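Local structure of MarR family transcriptional regulator (5HLI) at residues Lys35-Thr40 against Glu110-Ala115; Tyr41-Val46 against Lys77-Ser82; Leu48-Glu53 against Ile99-Asn104; Asn59-His64 against Asn70-Met75. The protein probably acts as a redox-sensing, dimeric DNA-binding regulator of the MarR family, with disulfide formation on oxidation likely altering its control of transcription. The protein carries 1 engineered substitution. All coordinates share one frame; numbering follows the deposited sequence.

Interaction 1: residues Lys35-Thr40 against Glu110-Ala115; sequences KQFGIT and EAVFEA
The backbones of 35-40 and 110-115 come nearest at Phe-37 and Val-112, whose CA atoms are 7.9 Å apart, and the gap is bridged mainly by one aromatic ring. Phe-37 holds CG beside its own backbone N (chi1 -74°), which sends the ring out toward the 110-115 helix. Val-112 meets it with a single methyl: CG2 stands 3.6 Å from the centroid of the Phe-37 ring and 7° off its normal, a nearly central CH-pi contact. The far end of the ring reaches the helix backbone, with Phe-37 CZ 3.6 Å from Val-112 N. Two alanines, one on each side of this point along the helix, complete the seat. Ala-111 CB lies 4.0 Å from Phe-37 CE1, whereas Ala-115 CB lies in the ring plane, at the edge, 3.8 Å from Phe-37 CE2. No hydrogen bond crosses, so the contact rests on apolar packing. The other methyl of Val-112 faces Tyr-44 of helix 41-52, and on the same 110-115 helix Phe-113 O accepts from Asn-13 ND2 of the second subunit. Gly-38, with positive phi (75°), closes helix 2-36 as a Schellman motif; of the two bonds back into the last turn, one runs from Gly-38 N to Lys-35 O at 2.9 Å. Thr-40 then N-caps helix 41-52, completing a tight link into the winged helix-turn-helix domain, packed on helix 103-117.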
loop_
_atom_site.group_PDB
_atom_site.type_symbol
_atom_site.label_atom_id
_atom_site.label_comp_id
_atom_site.label_asym_id
_atom_site.label_seq_id
_atom_site.Cartn_x
_atom_site.Cartn_y
_atom_site.Cartn_z
ATOM N N LYS A 35 11.795 -5.137 9.503
ATOM C CA LYS A 35 13.245 -5.155 9.344
ATOM C C LYS A 35 13.960 -5.169 10.690
ATOM O O LYS A 35 15.012 -5.804 10.825
ATOM C CB LYS A 35 13.703 -3.955 8.515
ATOM C CG LYS A 35 15.215 -3.830 8.391
ATOM C CD LYS A 35 15.609 -2.740 7.408
ATOM C CE LYS A 35 17.109 -2.484 7.443
ATOM N NZ LYS A 35 17.895 -3.745 7.320
ATOM N N GLN A 36 13.404 -4.489 11.698
ATOM C CA GLN A 36 14.033 -4.487 13.016
ATOM C C GLN A 36 14.029 -5.874 13.643
ATOM O O GLN A 36 14.928 -6.200 14.426
ATOM C CB GLN A 36 13.339 -3.480 13.935
ATOM C CG GLN A 36 13.631 -2.026 13.583
ATOM C CD GLN A 36 12.824 -1.047 14.412
ATOM O OE1 GLN A 36 11.937 -1.440 15.170
ATOM N NE2 GLN A 36 13.131 0.236 14.273
ATOM N N PHE A 37 13.040 -6.703 13.316
ATOM C CA PHE A 37 13.028 -8.094 13.746
ATOM C C PHE A 37 13.782 -9.009 12.792
ATOM O O PHE A 37 13.899 -10.206 13.068
ATOM C CB PHE A 37 11.584 -8.589 13.911
ATOM C CG PHE A 37 10.901 -8.058 15.140
ATOM C CD1 PHE A 37 11.104 -8.657 16.375
ATOM C CD2 PHE A 37 10.068 -6.955 15.064
ATOM C CE1 PHE A 37 10.483 -8.168 17.514
ATOM C CE2 PHE A 37 9.445 -6.459 16.198
ATOM C CZ PHE A 37 9.651 -7.069 17.424
ATOM N N GLY A 38 14.300 -8.478 11.686
ATOM C CA GLY A 38 15.037 -9.290 10.739
ATOM C C GLY A 38 14.188 -10.186 9.866
ATOM O O GLY A 38 14.706 -11.162 9.316
ATOM N N ILE A 39 12.899 -9.887 9.717
ATOM C CA ILE A 39 11.988 -10.728 8.953
ATOM C C ILE A 39 11.398 -9.919 7.805
ATOM O O ILE A 39 11.402 -8.685 7.805
ATOM C CB ILE A 39 10.867 -11.316 9.834
ATOM C CG1 ILE A 39 10.043 -10.196 10.471
ATOM C CG2 ILE A 39 11.449 -12.240 10.901
ATOM C CD1 ILE A 39 8.862 -10.690 11.286
ATOM N N THR A 40 10.885 -10.637 6.812
ATOM C CA THR A 40 10.224 -10.038 5.666
ATOM C C THR A 40 8.712 -10.137 5.830
ATOM O O THR A 40 8.202 -10.765 6.760
ATOM C CB THR A 40 10.657 -10.724 4.368
ATOM O OG1 THR A 40 10.164 -12.068 4.356
ATOM C CG2 THR A 40 12.179 -10.745 4.255
ATOM N N GLU A 110 4.346 -11.244 21.218
ATOM C CA GLU A 110 3.920 -10.020 21.886
ATOM C C GLU A 110 4.865 -8.861 21.600
ATOM O O GLU A 110 4.439 -7.700 21.617
ATOM C CB GLU A 110 3.794 -10.258 23.392
ATOM C CG GLU A 110 5.096 -10.582 24.097
ATOM C CD GLU A 110 4.889 -10.940 25.558
ATOM O OE1 GLU A 110 4.669 -12.134 25.853
ATOM O OE2 GLU A 110 4.934 -10.026 26.408
ATOM N N ALA A 111 6.143 -9.147 21.329
ATOM C CA ALA A 111 7.075 -8.082 20.975
ATOM C C ALA A 111 6.751 -7.501 19.603
ATOM O O ALA A 111 6.773 -6.278 19.421
ATOM C CB ALA A 111 8.511 -8.600 21.013
ATOM N N VAL A 112 6.461 -8.360 18.623
ATOM C CA VAL A 112 6.026 -7.877 17.314
ATOM C C VAL A 112 4.684 -7.169 17.443
ATOM O O VAL A 112 4.479 -6.076 16.904
ATOM C CB VAL A 112 5.952 -9.041 16.307
ATOM C CG1 VAL A 112 5.389 -8.557 14.977
ATOM C CG2 VAL A 112 7.325 -9.664 16.109
ATOM N N PHE A 113 3.755 -7.793 18.170
ATOM C CA PHE A 113 2.432 -7.221 18.397
ATOM C C PHE A 113 2.528 -5.803 18.947
ATOM O O PHE A 113 1.877 -4.882 18.443
ATOM C CB PHE A 113 1.661 -8.133 19.353
ATOM C CG PHE A 113 0.211 -7.788 19.501
ATOM C CD1 PHE A 113 -0.695 -8.107 18.505
ATOM C CD2 PHE A 113 -0.253 -7.180 20.655
ATOM C CE1 PHE A 113 -2.034 -7.802 18.646
ATOM C CE2 PHE A 113 -1.589 -6.875 20.803
ATOM C CZ PHE A 113 -2.481 -7.187 19.797
ATOM N N GLU A 114 3.356 -5.607 19.978
ATOM C CA GLU A 114 3.486 -4.284 20.582
ATOM C C GLU A 114 4.190 -3.308 19.648
ATOM O O GLU A 114 3.809 -2.134 19.568
ATOM C CB GLU A 114 4.233 -4.390 21.913
ATOM C CG GLU A 114 4.351 -3.073 22.660
ATOM C CD GLU A 114 4.673 -3.263 24.129
ATOM O OE1 GLU A 114 4.881 -2.249 24.828
ATOM O OE2 GLU A 114 4.716 -4.425 24.586
ATOM N N ALA A 115 5.220 -3.771 18.934
ATOM C CA ALA A 115 5.946 -2.889 18.025
ATOM C C ALA A 115 5.033 -2.342 16.935
ATOM O O ALA A 115 5.105 -1.155 16.592
ATOM C CB ALA A 115 7.131 -3.634 17.409
#

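Interaction 2: residues Tyr41-Val46 against Lys77-Ser82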
loop_
_atom_site.group_PDB
_atom_site.type_symbol
_atom_site.label_atom_id
_atom_site.label_comp_id
_atom_site.label_asym_id
_atom_site.label_seq_id
_atom_site.Cartn_x
_atom_site.Cartn_y
_atom_site.Cartn_z
ATOM N N TYR A 41 7.994 -9.502 4.901
ATOM C CA TYR A 41 6.538 -9.594 4.898
ATOM C C TYR A 41 6.082 -11.045 4.792
ATOM O O TYR A 41 5.196 -11.484 5.533
ATOM C CB TYR A 41 5.965 -8.758 3.751
ATOM C CG TYR A 41 4.520 -9.066 3.437
ATOM C CD1 TYR A 41 3.521 -8.846 4.378
ATOM C CD2 TYR A 41 4.152 -9.568 2.195
ATOM C CE1 TYR A 41 2.199 -9.123 4.094
ATOM C CE2 TYR A 41 2.830 -9.846 1.899
ATOM C CZ TYR A 41 1.859 -9.624 2.853
ATOM O OH TYR A 41 0.544 -9.903 2.564
ATOM N N SER A 42 6.692 -11.810 3.881
ATOM C CA SER A 42 6.281 -13.196 3.683
ATOM C C SER A 42 6.579 -14.051 4.911
ATOM O O SER A 42 5.783 -14.926 5.271
ATOM C CB SER A 42 6.966 -13.771 2.443
ATOM O OG SER A 42 6.502 -13.140 1.261
ATOM N N GLN A 43 7.723 -13.819 5.565
ATOM C CA GLN A 43 7.997 -14.509 6.823
ATOM C C GLN A 43 6.986 -14.115 7.892
ATOM O O GLN A 43 6.545 -14.956 8.685
ATOM C CB GLN A 43 9.417 -14.200 7.303
ATOM C CG GLN A 43 10.519 -14.674 6.363
ATOM C CD GLN A 43 11.898 -14.263 6.843
ATOM O OE1 GLN A 43 12.090 -13.959 8.019
ATOM N NE2 GLN A 43 12.864 -14.252 5.935
ATOM N N TYR A 44 6.615 -12.834 7.926
ATOM C CA TYR A 44 5.601 -12.352 8.859
ATOM C C TYR A 44 4.280 -13.087 8.668
ATOM O O TYR A 44 3.592 -13.408 9.646
ATOM C CB TYR A 44 5.426 -10.845 8.663
ATOM C CG TYR A 44 4.500 -10.140 9.626
ATOM C CD1 TYR A 44 4.546 -10.390 10.992
ATOM C CD2 TYR A 44 3.608 -9.181 9.167
ATOM C CE1 TYR A 44 3.705 -9.723 11.869
ATOM C CE2 TYR A 44 2.771 -8.510 10.030
ATOM C CZ TYR A 44 2.820 -8.782 11.380
ATOM O OH TYR A 44 1.980 -8.108 12.234
ATOM N N LEU A 45 3.909 -13.370 7.415
ATOM C CA LEU A 45 2.681 -14.118 7.160
ATOM C C LEU A 45 2.754 -15.517 7.757
ATOM O O LEU A 45 1.770 -16.010 8.318
ATOM C CB LEU A 45 2.410 -14.195 5.656
ATOM C CG LEU A 45 2.025 -12.904 4.931
ATOM C CD1 LEU A 45 1.754 -13.194 3.465
ATOM C CD2 LEU A 45 0.815 -12.262 5.582
ATOM N N VAL A 46 3.913 -16.171 7.642
ATOM C CA VAL A 46 4.082 -17.506 8.216
ATOM C C VAL A 46 3.988 -17.448 9.736
ATOM O O VAL A 46 3.341 -18.294 10.367
ATOM C CB VAL A 46 5.418 -18.122 7.758
ATOM C CG1 VAL A 46 5.704 -19.418 8.519
ATOM C CG2 VAL A 46 5.403 -18.374 6.252
ATOM N N LYS A 77 13.132 -22.514 6.077
ATOM C CA LYS A 77 14.546 -22.702 6.388
ATOM C C LYS A 77 15.149 -21.435 6.978
ATOM O O LYS A 77 15.920 -21.497 7.944
ATOM C CB LYS A 77 15.313 -23.125 5.136
ATOM C CG LYS A 77 15.081 -24.565 4.708
ATOM C CD LYS A 77 15.959 -24.917 3.520
ATOM C CE LYS A 77 15.789 -26.370 3.109
ATOM N NZ LYS A 77 16.643 -26.699 1.935
ATOM N N ARG A 78 14.802 -20.273 6.416
ATOM C CA ARG A 78 15.318 -19.014 6.945
ATOM C C ARG A 78 14.775 -18.736 8.341
ATOM O O ARG A 78 15.507 -18.256 9.216
ATOM C CB ARG A 78 14.978 -17.865 5.994
ATOM C CG ARG A 78 15.368 -16.485 6.516
ATOM C CD ARG A 78 16.858 -16.410 6.861
ATOM N NE ARG A 78 17.215 -15.132 7.475
ATOM C CZ ARG A 78 18.406 -14.859 8.003
ATOM N NH1 ARG A 78 19.367 -15.772 7.988
ATOM N NH2 ARG A 78 18.638 -13.669 8.543
ATOM N N LEU A 79 13.492 -19.030 8.573
ATOM C CA LEU A 79 12.931 -18.840 9.905
ATOM C C LEU A 79 13.551 -19.794 10.916
ATOM O O LEU A 79 13.647 -19.461 12.103
ATOM C CB LEU A 79 11.412 -19.007 9.865
ATOM C CG LEU A 79 10.648 -17.830 9.255
ATOM C CD1 LEU A 79 9.167 -18.152 9.122
ATOM C CD2 LEU A 79 10.853 -16.575 10.098
ATOM N N GLU A 80 13.980 -20.980 10.474
ATOM C CA GLU A 80 14.678 -21.884 11.383
ATOM C C GLU A 80 16.099 -21.403 11.648
ATOM O O GLU A 80 16.564 -21.425 12.793
ATOM C CB GLU A 80 14.691 -23.304 10.816
ATOM C CG GLU A 80 15.576 -24.267 11.601
ATOM C CD GLU A 80 15.568 -25.675 11.034
ATOM O OE1 GLU A 80 15.249 -26.618 11.789
ATOM O OE2 GLU A 80 15.878 -25.839 9.835
ATOM N N GLN A 81 16.803 -20.964 10.600
ATOM C CA GLN A 81 18.166 -20.475 10.773
ATOM C C GLN A 81 18.215 -19.249 11.675
ATOM O O GLN A 81 19.191 -19.060 12.409
ATOM C CB GLN A 81 18.789 -20.159 9.413
ATOM C CG GLN A 81 19.107 -21.383 8.567
ATOM C CD GLN A 81 20.147 -22.284 9.206
ATOM O OE1 GLN A 81 21.164 -21.811 9.716
ATOM N NE2 GLN A 81 19.898 -23.590 9.181
ATOM N N SER A 82 17.179 -18.413 11.644
ATOM C CA SER A 82 17.145 -17.199 12.448
ATOM C C SER A 82 16.447 -17.398 13.788
ATOM O O SER A 82 16.174 -16.414 14.480
ATOM C CB SER A 82 16.477 -16.062 11.666
ATOM O OG SER A 82 15.218 -16.457 11.156
HETATM O O HOH W 1 14.392 -14.006 9.606
HETATM O O HOH W 2 15.382 -12.915 6.991
#
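Gln-43 is the first residue of 41-46 to meet 77-82, and its CA is 7.3 Å from that of Leu-79. Gln-43 CG lies beside the backbone N and the chain beyond it is extended (chi2 176°), which carries the amide out across the second helix. There Gln-43 NE2 rests 3.4 Å from Arg-78 CG, over the aliphatic part of the arginine, while Gln-43 OE1 is 3.6 Å from Leu-79 CD2. The amide and guanidinium planes are 63° apart and share no direct bond; two waters link the helices instead. One water donates both to Gln-43 OE1 (2.8 Å) and to Ser-82 OG. The second accepts from Gln-43 NE2 and, in the guanidinium plane, from Arg-78 NE (2.9 Å). Ser-82 OG gives its own proton to Arg-78 O, at 2.7 Å, and that carbonyl also takes Ser-82 N from the opposite face of its plane.

The short helix segments cross at -82°, with axes 11.1 Å apart, as helix 69-81, by family the probable DNA-recognition helix of the winged helix-turn-helix, runs over helix 41-52. Next along the chain, Tyr-44 starts away from this contact and packs on helices 2-36 and 103-117 and on Phe-17 of the second subunit. Val-46, one turn beyond Gln-43, returns to the interface: its CG1 packs 3.7 Å from Leu-79 CD1, the two side chains sliding past each other in opposite directions.

Interaction 3: residues Leu48-Glu53 against Ile99-Asn104; sequences LTLWEE and ITLTDN
Leu-50 and Leu-101 join helix 41-52 to strand 97-101 of the wing in the winged helix-turn-helix fold, their CA atoms 7.2 Å apart. The short helix and strand axes pass at 9.2 Å and are inclined by 78°, so the strand runs across the helix. The packed side is made by apolar side chains, with no hydrogen bond across it. Leu-50 and Leu-101 slide past each other in opposite directions, with Leu-50 CB 4.0 Å from Leu-101 CD2. Leu-50 CD1 reaches back along the strand, to Ile-99 CG2 at 3.9 Å. That methyl faces the helix because it is anti to the backbone N, while the CG1 branch of Ile-99 leads off toward Ile-61. Behind this layer, Val-85 of the neighbouring strand touches both Leu-50 and Ile-99.

The other side differs. Thr-100, between the two inward residues of the strand, points away from the helix and packs on Asn-54 and Pro-55, and the exposed Glu-52 and Glu-53 make no contact with 99-104. Trp-51 closes the end of the packed layer near the start of helix 103-117. Its NE1 hydrogen-bonds to Gly-105 O, and its CD1 lies 3.6 Å from Leu-101 CD1, approached obliquely to the indole.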
loop_
_atom_site.group_PDB
_atom_site.type_symbol
_atom_site.label_atom_id
_atom_site.label_comp_id
_atom_site.label_asym_id
_atom_site.label_seq_id
_atom_site.Cartn_x
_atom_site.Cartn_y
_atom_site.Cartn_z
ATOM N N LEU A 48 2.375 -15.276 11.467
ATOM C CA LEU A 48 1.013 -14.929 11.859
ATOM C C LEU A 48 0.114 -16.160 11.918
ATOM O O LEU A 48 -0.714 -16.284 12.829
ATOM C CB LEU A 48 0.441 -13.881 10.901
ATOM C CG LEU A 48 0.960 -12.459 11.124
ATOM C CD1 LEU A 48 0.512 -11.528 10.006
ATOM C CD2 LEU A 48 0.501 -11.934 12.481
ATOM N N THR A 49 0.256 -17.086 10.966
ATOM C CA THR A 49 -0.569 -18.290 11.030
ATOM C C THR A 49 -0.082 -19.231 12.127
ATOM O O THR A 49 -0.892 -19.897 12.782
ATOM C CB THR A 49 -0.622 -18.999 9.670
ATOM O OG1 THR A 49 -1.540 -20.096 9.744
ATOM C CG2 THR A 49 0.741 -19.533 9.248
ATOM N N LEU A 50 1.232 -19.281 12.365
ATOM C CA LEU A 50 1.746 -20.105 13.455
ATOM C C LEU A 50 1.277 -19.582 14.806
ATOM O O LEU A 50 1.004 -20.364 15.722
ATOM C CB LEU A 50 3.272 -20.164 13.402
ATOM C CG LEU A 50 3.875 -21.021 12.288
ATOM C CD1 LEU A 50 5.378 -20.836 12.234
ATOM C CD2 LEU A 50 3.530 -22.485 12.501
ATOM N N TRP A 51 1.174 -18.259 14.949
ATOM C CA TRP A 51 0.673 -17.686 16.193
ATOM C C TRP A 51 -0.816 -17.944 16.386
ATOM O O TRP A 51 -1.319 -17.787 17.503
ATOM C CB TRP A 51 0.971 -16.186 16.233
ATOM C CG TRP A 51 2.424 -15.883 16.461
ATOM C CD1 TRP A 51 3.316 -16.637 17.170
ATOM C CD2 TRP A 51 3.158 -14.756 15.966
ATOM N NE1 TRP A 51 4.555 -16.045 17.155
ATOM C CE2 TRP A 51 4.486 -14.890 16.421
ATOM C CE3 TRP A 51 2.821 -13.645 15.185
ATOM C CZ2 TRP A 51 5.477 -13.958 16.119
ATOM C CZ3 TRP A 51 3.809 -12.720 14.887
ATOM C CH2 TRP A 51 5.119 -12.882 15.355
ATOM N N GLU A 52 -1.529 -18.335 15.328
ATOM C CA GLU A 52 -2.918 -18.762 15.440
ATOM C C GLU A 52 -3.040 -20.261 15.676
ATOM O O GLU A 52 -3.872 -20.695 16.479
ATOM C CB GLU A 52 -3.700 -18.377 14.180
ATOM C CG GLU A 52 -3.812 -16.879 13.955
ATOM C CD GLU A 52 -4.610 -16.188 15.045
ATOM O OE1 GLU A 52 -5.815 -16.491 15.183
ATOM O OE2 GLU A 52 -4.031 -15.346 15.766
ATOM N N GLU A 53 -2.224 -21.061 14.989
ATOM C CA GLU A 53 -2.264 -22.515 15.109
ATOM C C GLU A 53 -0.840 -23.046 15.047
ATOM O O GLU A 53 -0.157 -22.878 14.033
ATOM C CB GLU A 53 -3.124 -23.139 14.004
ATOM C CG GLU A 53 -3.158 -24.656 14.030
ATOM C CD GLU A 53 -3.892 -25.247 12.842
ATOM O OE1 GLU A 53 -4.442 -24.472 12.032
ATOM O OE2 GLU A 53 -3.915 -26.489 12.717
ATOM N N ILE A 99 6.270 -27.853 11.350
ATOM C CA ILE A 99 6.849 -26.568 11.726
ATOM C C ILE A 99 6.361 -26.213 13.121
ATOM O O ILE A 99 5.150 -26.175 13.371
ATOM C CB ILE A 99 6.472 -25.471 10.716
ATOM C CG1 ILE A 99 6.868 -25.898 9.302
ATOM C CG2 ILE A 99 7.127 -24.147 11.092
ATOM C CD1 ILE A 99 8.352 -26.170 9.140
ATOM N N THR A 100 7.297 -25.954 14.032
ATOM C CA THR A 100 6.965 -25.643 15.415
ATOM C C THR A 100 7.714 -24.393 15.844
ATOM O O THR A 100 8.921 -24.277 15.612
ATOM C CB THR A 100 7.313 -26.811 16.346
ATOM O OG1 THR A 100 6.841 -28.038 15.771
ATOM C CG2 THR A 100 6.665 -26.617 17.706
ATOM N N LEU A 101 6.998 -23.462 16.469
ATOM C CA LEU A 101 7.634 -22.267 17.006
ATOM C C LEU A 101 8.652 -22.640 18.076
ATOM O O LEU A 101 8.402 -23.508 18.917
ATOM C CB LEU A 101 6.580 -21.329 17.599
ATOM C CG LEU A 101 5.624 -20.613 16.640
ATOM C CD1 LEU A 101 4.421 -20.080 17.402
ATOM C CD2 LEU A 101 6.341 -19.483 15.918
ATOM N N THR A 102 9.812 -21.991 18.036
ATOM C CA THR A 102 10.738 -22.089 19.151
ATOM C C THR A 102 10.181 -21.318 20.346
ATOM O O THR A 102 9.189 -20.588 20.242
ATOM C CB THR A 102 12.116 -21.544 18.767
ATOM O OG1 THR A 102 12.012 -20.152 18.437
ATOM C CG2 THR A 102 12.678 -22.301 17.572
ATOM N N ASP A 103 10.822 -21.500 21.504
ATOM C CA ASP A 103 10.476 -20.679 22.660
ATOM C C ASP A 103 10.611 -19.199 22.330
ATOM O O ASP A 103 9.747 -18.391 22.689
ATOM C CB ASP A 103 11.357 -21.041 23.857
ATOM C CG ASP A 103 11.024 -22.401 24.437
ATOM O OD1 ASP A 103 9.897 -22.886 24.210
ATOM O OD2 ASP A 103 11.888 -22.982 25.131
ATOM N N ASN A 104 11.685 -18.830 21.628
ATOM C CA ASN A 104 11.855 -17.444 21.207
ATOM C C ASN A 104 10.767 -17.026 20.222
ATOM O O ASN A 104 10.206 -15.931 20.340
ATOM C CB ASN A 104 13.241 -17.251 20.597
ATOM C CG ASN A 104 13.381 -15.926 19.875
ATOM O OD1 ASN A 104 13.431 -14.869 20.501
ATOM N ND2 ASN A 104 13.455 -15.979 18.551
#

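Interaction 4: residues Asn59-His64 against Asn70-Met75; sequences NSIGRH and NTLTPM. Engineered in segment 70-75: Met-75 (natural residue Leu).
Leu-72 fills the contact with Ile-61 and Gly-62 almost alone, its branched end directed at the backbone of 59-64. CD1 lies 3.5 Å from Gly-62 N, and Leu-72 CD1 is equally close to Gly-62 CA, so the methyl sits directly against the main chain. The same CD1 is 4.0 Å from Ile-61 CG2, with the two side chains crossing at a slant. With CG beside the backbone N (chi1 -72°), Leu-72 is directed toward the 59-64 helix, and the nearest CA atoms, those of Gly-62 and Leu-72, are 7.3 Å apart. Hydrogen bonds across the pair are absent.

In the next shell, Leu-72 also touches Leu-67 of the turn and Val-46 of helix 41-52, and Ile-61 rests on Thr-49 of that helix and meets Ile-99 of strand 97-101. The first helix is held at its start by Thr-57 OG1, bonded to Ser-60 N, and by the Ser-60 OG bond to Gln-56 OE1. Beyond Leu-72 the second helix is kinked at Pro-74, whose N makes no bond to the turn before. Met-75, an engineered residue, packs on Leu-67 and Ser-42 without touching 59-64. Helices 58-65 and 69-81, with the short turn between them, form the helix-turn-helix unit, lying over helix 41-52, with strand 56-57 leading directly into its first helix.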
loop_
_atom_site.group_PDB
_atom_site.type_symbol
_atom_site.label_atom_id
_atom_site.label_comp_id
_atom_site.label_asym_id
_atom_site.label_seq_id
_atom_site.Cartn_x
_atom_site.Cartn_y
_atom_site.Cartn_z
ATOM N N ASN A 59 2.323 -28.177 4.515
ATOM C CA ASN A 59 1.150 -28.104 3.650
ATOM C C ASN A 59 0.035 -27.282 4.288
ATOM O O ASN A 59 -0.675 -26.545 3.592
ATOM C CB ASN A 59 0.659 -29.511 3.313
ATOM C CG ASN A 59 1.566 -30.223 2.328
ATOM O OD1 ASN A 59 2.278 -29.586 1.547
ATOM N ND2 ASN A 59 1.545 -31.549 2.358
ATOM N N SER A 60 -0.133 -27.390 5.609
ATOM C CA SER A 60 -1.156 -26.603 6.293
ATOM C C SER A 60 -0.858 -25.110 6.208
ATOM O O SER A 60 -1.772 -24.295 6.034
ATOM C CB SER A 60 -1.270 -27.039 7.752
ATOM O OG SER A 60 -2.081 -26.141 8.488
ATOM N N ILE A 61 0.416 -24.733 6.333
ATOM C CA ILE A 61 0.792 -23.331 6.169
ATOM C C ILE A 61 0.493 -22.870 4.749
ATOM O O ILE A 61 0.019 -21.749 4.529
ATOM C CB ILE A 61 2.273 -23.127 6.533
ATOM C CG1 ILE A 61 2.521 -23.556 7.983
ATOM C CG2 ILE A 61 2.687 -21.675 6.313
ATOM C CD1 ILE A 61 3.972 -23.466 8.417
ATOM N N GLY A 62 0.760 -23.733 3.767
ATOM C CA GLY A 62 0.467 -23.386 2.386
ATOM C C GLY A 62 -1.008 -23.143 2.141
ATOM O O GLY A 62 -1.380 -22.227 1.408
ATOM N N ARG A 63 -1.870 -23.960 2.748
ATOM C CA ARG A 63 -3.308 -23.740 2.614
ATOM C C ARG A 63 -3.727 -22.425 3.264
ATOM O O ARG A 63 -4.528 -21.673 2.697
ATOM C CB ARG A 63 -4.080 -24.913 3.219
ATOM C CG ARG A 63 -3.955 -26.204 2.423
ATOM C CD ARG A 63 -4.891 -27.287 2.941
ATOM N NE ARG A 63 -4.466 -27.830 4.227
ATOM C CZ ARG A 63 -3.591 -28.821 4.364
ATOM N NH1 ARG A 63 -3.041 -29.376 3.293
ATOM N NH2 ARG A 63 -3.262 -29.259 5.573
ATOM N N HIS A 64 -3.182 -22.125 4.446
ATOM C CA HIS A 64 -3.534 -20.888 5.140
ATOM C C HIS A 64 -3.138 -19.656 4.340
ATOM O O HIS A 64 -3.886 -18.673 4.294
ATOM C CB HIS A 64 -2.864 -20.843 6.511
ATOM C CG HIS A 64 -3.494 -21.745 7.519
ATOM N ND1 HIS A 64 -2.758 -22.454 8.443
ATOM C CD2 HIS A 64 -4.790 -22.049 7.755
ATOM C CE1 HIS A 64 -3.574 -23.159 9.202
ATOM N NE2 HIS A 64 -4.811 -22.927 8.808
ATOM N N ASN A 70 6.997 -25.179 -2.565
ATOM C CA ASN A 70 8.274 -24.701 -3.085
ATOM C C ASN A 70 8.547 -23.267 -2.649
ATOM O O ASN A 70 9.682 -22.924 -2.302
ATOM C CB ASN A 70 8.309 -24.802 -4.610
ATOM C CG ASN A 70 8.673 -26.195 -5.092
ATOM O OD1 ASN A 70 9.203 -27.009 -4.336
ATOM N ND2 ASN A 70 8.401 -26.469 -6.364
ATOM N N THR A 71 7.520 -22.413 -2.671
ATOM C CA THR A 71 7.695 -21.039 -2.210
ATOM C C THR A 71 8.015 -21.000 -0.721
ATOM O O THR A 71 8.889 -20.242 -0.282
ATOM C CB THR A 71 6.438 -20.217 -2.514
ATOM O OG1 THR A 71 6.176 -20.238 -3.922
ATOM C CG2 THR A 71 6.609 -18.771 -2.065
ATOM N N LEU A 72 7.334 -21.831 0.070
ATOM C CA LEU A 72 7.499 -21.808 1.518
ATOM C C LEU A 72 8.791 -22.458 1.989
ATOM O O LEU A 72 9.244 -22.156 3.099
ATOM C CB LEU A 72 6.321 -22.507 2.191
ATOM C CG LEU A 72 4.980 -21.783 2.166
ATOM C CD1 LEU A 72 3.893 -22.730 2.611
ATOM C CD2 LEU A 72 5.029 -20.564 3.068
ATOM N N THR A 73 9.382 -23.345 1.186
ATOM C CA THR A 73 10.554 -24.093 1.637
ATOM C C THR A 73 11.712 -23.190 2.057
ATOM O O THR A 73 12.207 -23.356 3.184
ATOM C CB THR A 73 10.974 -25.098 0.555
ATOM O OG1 THR A 73 10.000 -26.146 0.470
ATOM C CG2 THR A 73 12.338 -25.698 0.870
ATOM N N PRO A 74 12.177 -22.230 1.248
ATOM C CA PRO A 74 13.270 -21.369 1.736
ATOM C C PRO A 74 12.849 -20.445 2.864
ATOM O O PRO A 74 13.687 -20.092 3.705
ATOM C CB PRO A 74 13.684 -20.580 0.485
ATOM C CG PRO A 74 12.463 -20.556 -0.357
ATOM C CD PRO A 74 11.803 -21.887 -0.137
ATOM N N MET A 75 11.605 -20.033 2.905
ATOM C CA MET A 75 11.150 -19.211 3.994
ATOM C C MET A 75 11.222 -19.904 5.330
ATOM O O MET A 75 11.650 -19.311 6.264
ATOM C CB MET A 75 9.766 -18.709 3.754
ATOM C CG MET A 75 9.774 -17.705 2.672
ATOM S SD MET A 75 8.254 -16.887 2.775
ATOM C CE MET A 75 7.174 -17.878 1.806
#

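Overall arrangement
Interactions 2 to 4 build the winged helix-turn-helix, and interaction 1 joins it to the helices beside the second subunit. Helix 41-52 is the hub, serving interactions 2 and 3; interactions 2 and 4 share helix 69-81, and interactions 1 and 3 share helix 103-117. Along the chain interaction 4 is the most local, nested inside the loops closed by the other three, while interactions 2 and 3 cross. Their centres are about 10 Å (2 and 4) to 21 Å (1 and 4) apart, and all pairs but 1 and 4 touch. A continuous packing path thus runs from the end of helix 2-36 to the probable DNA-binding helices, consistent with coupling between dimer and DNA-binding parts.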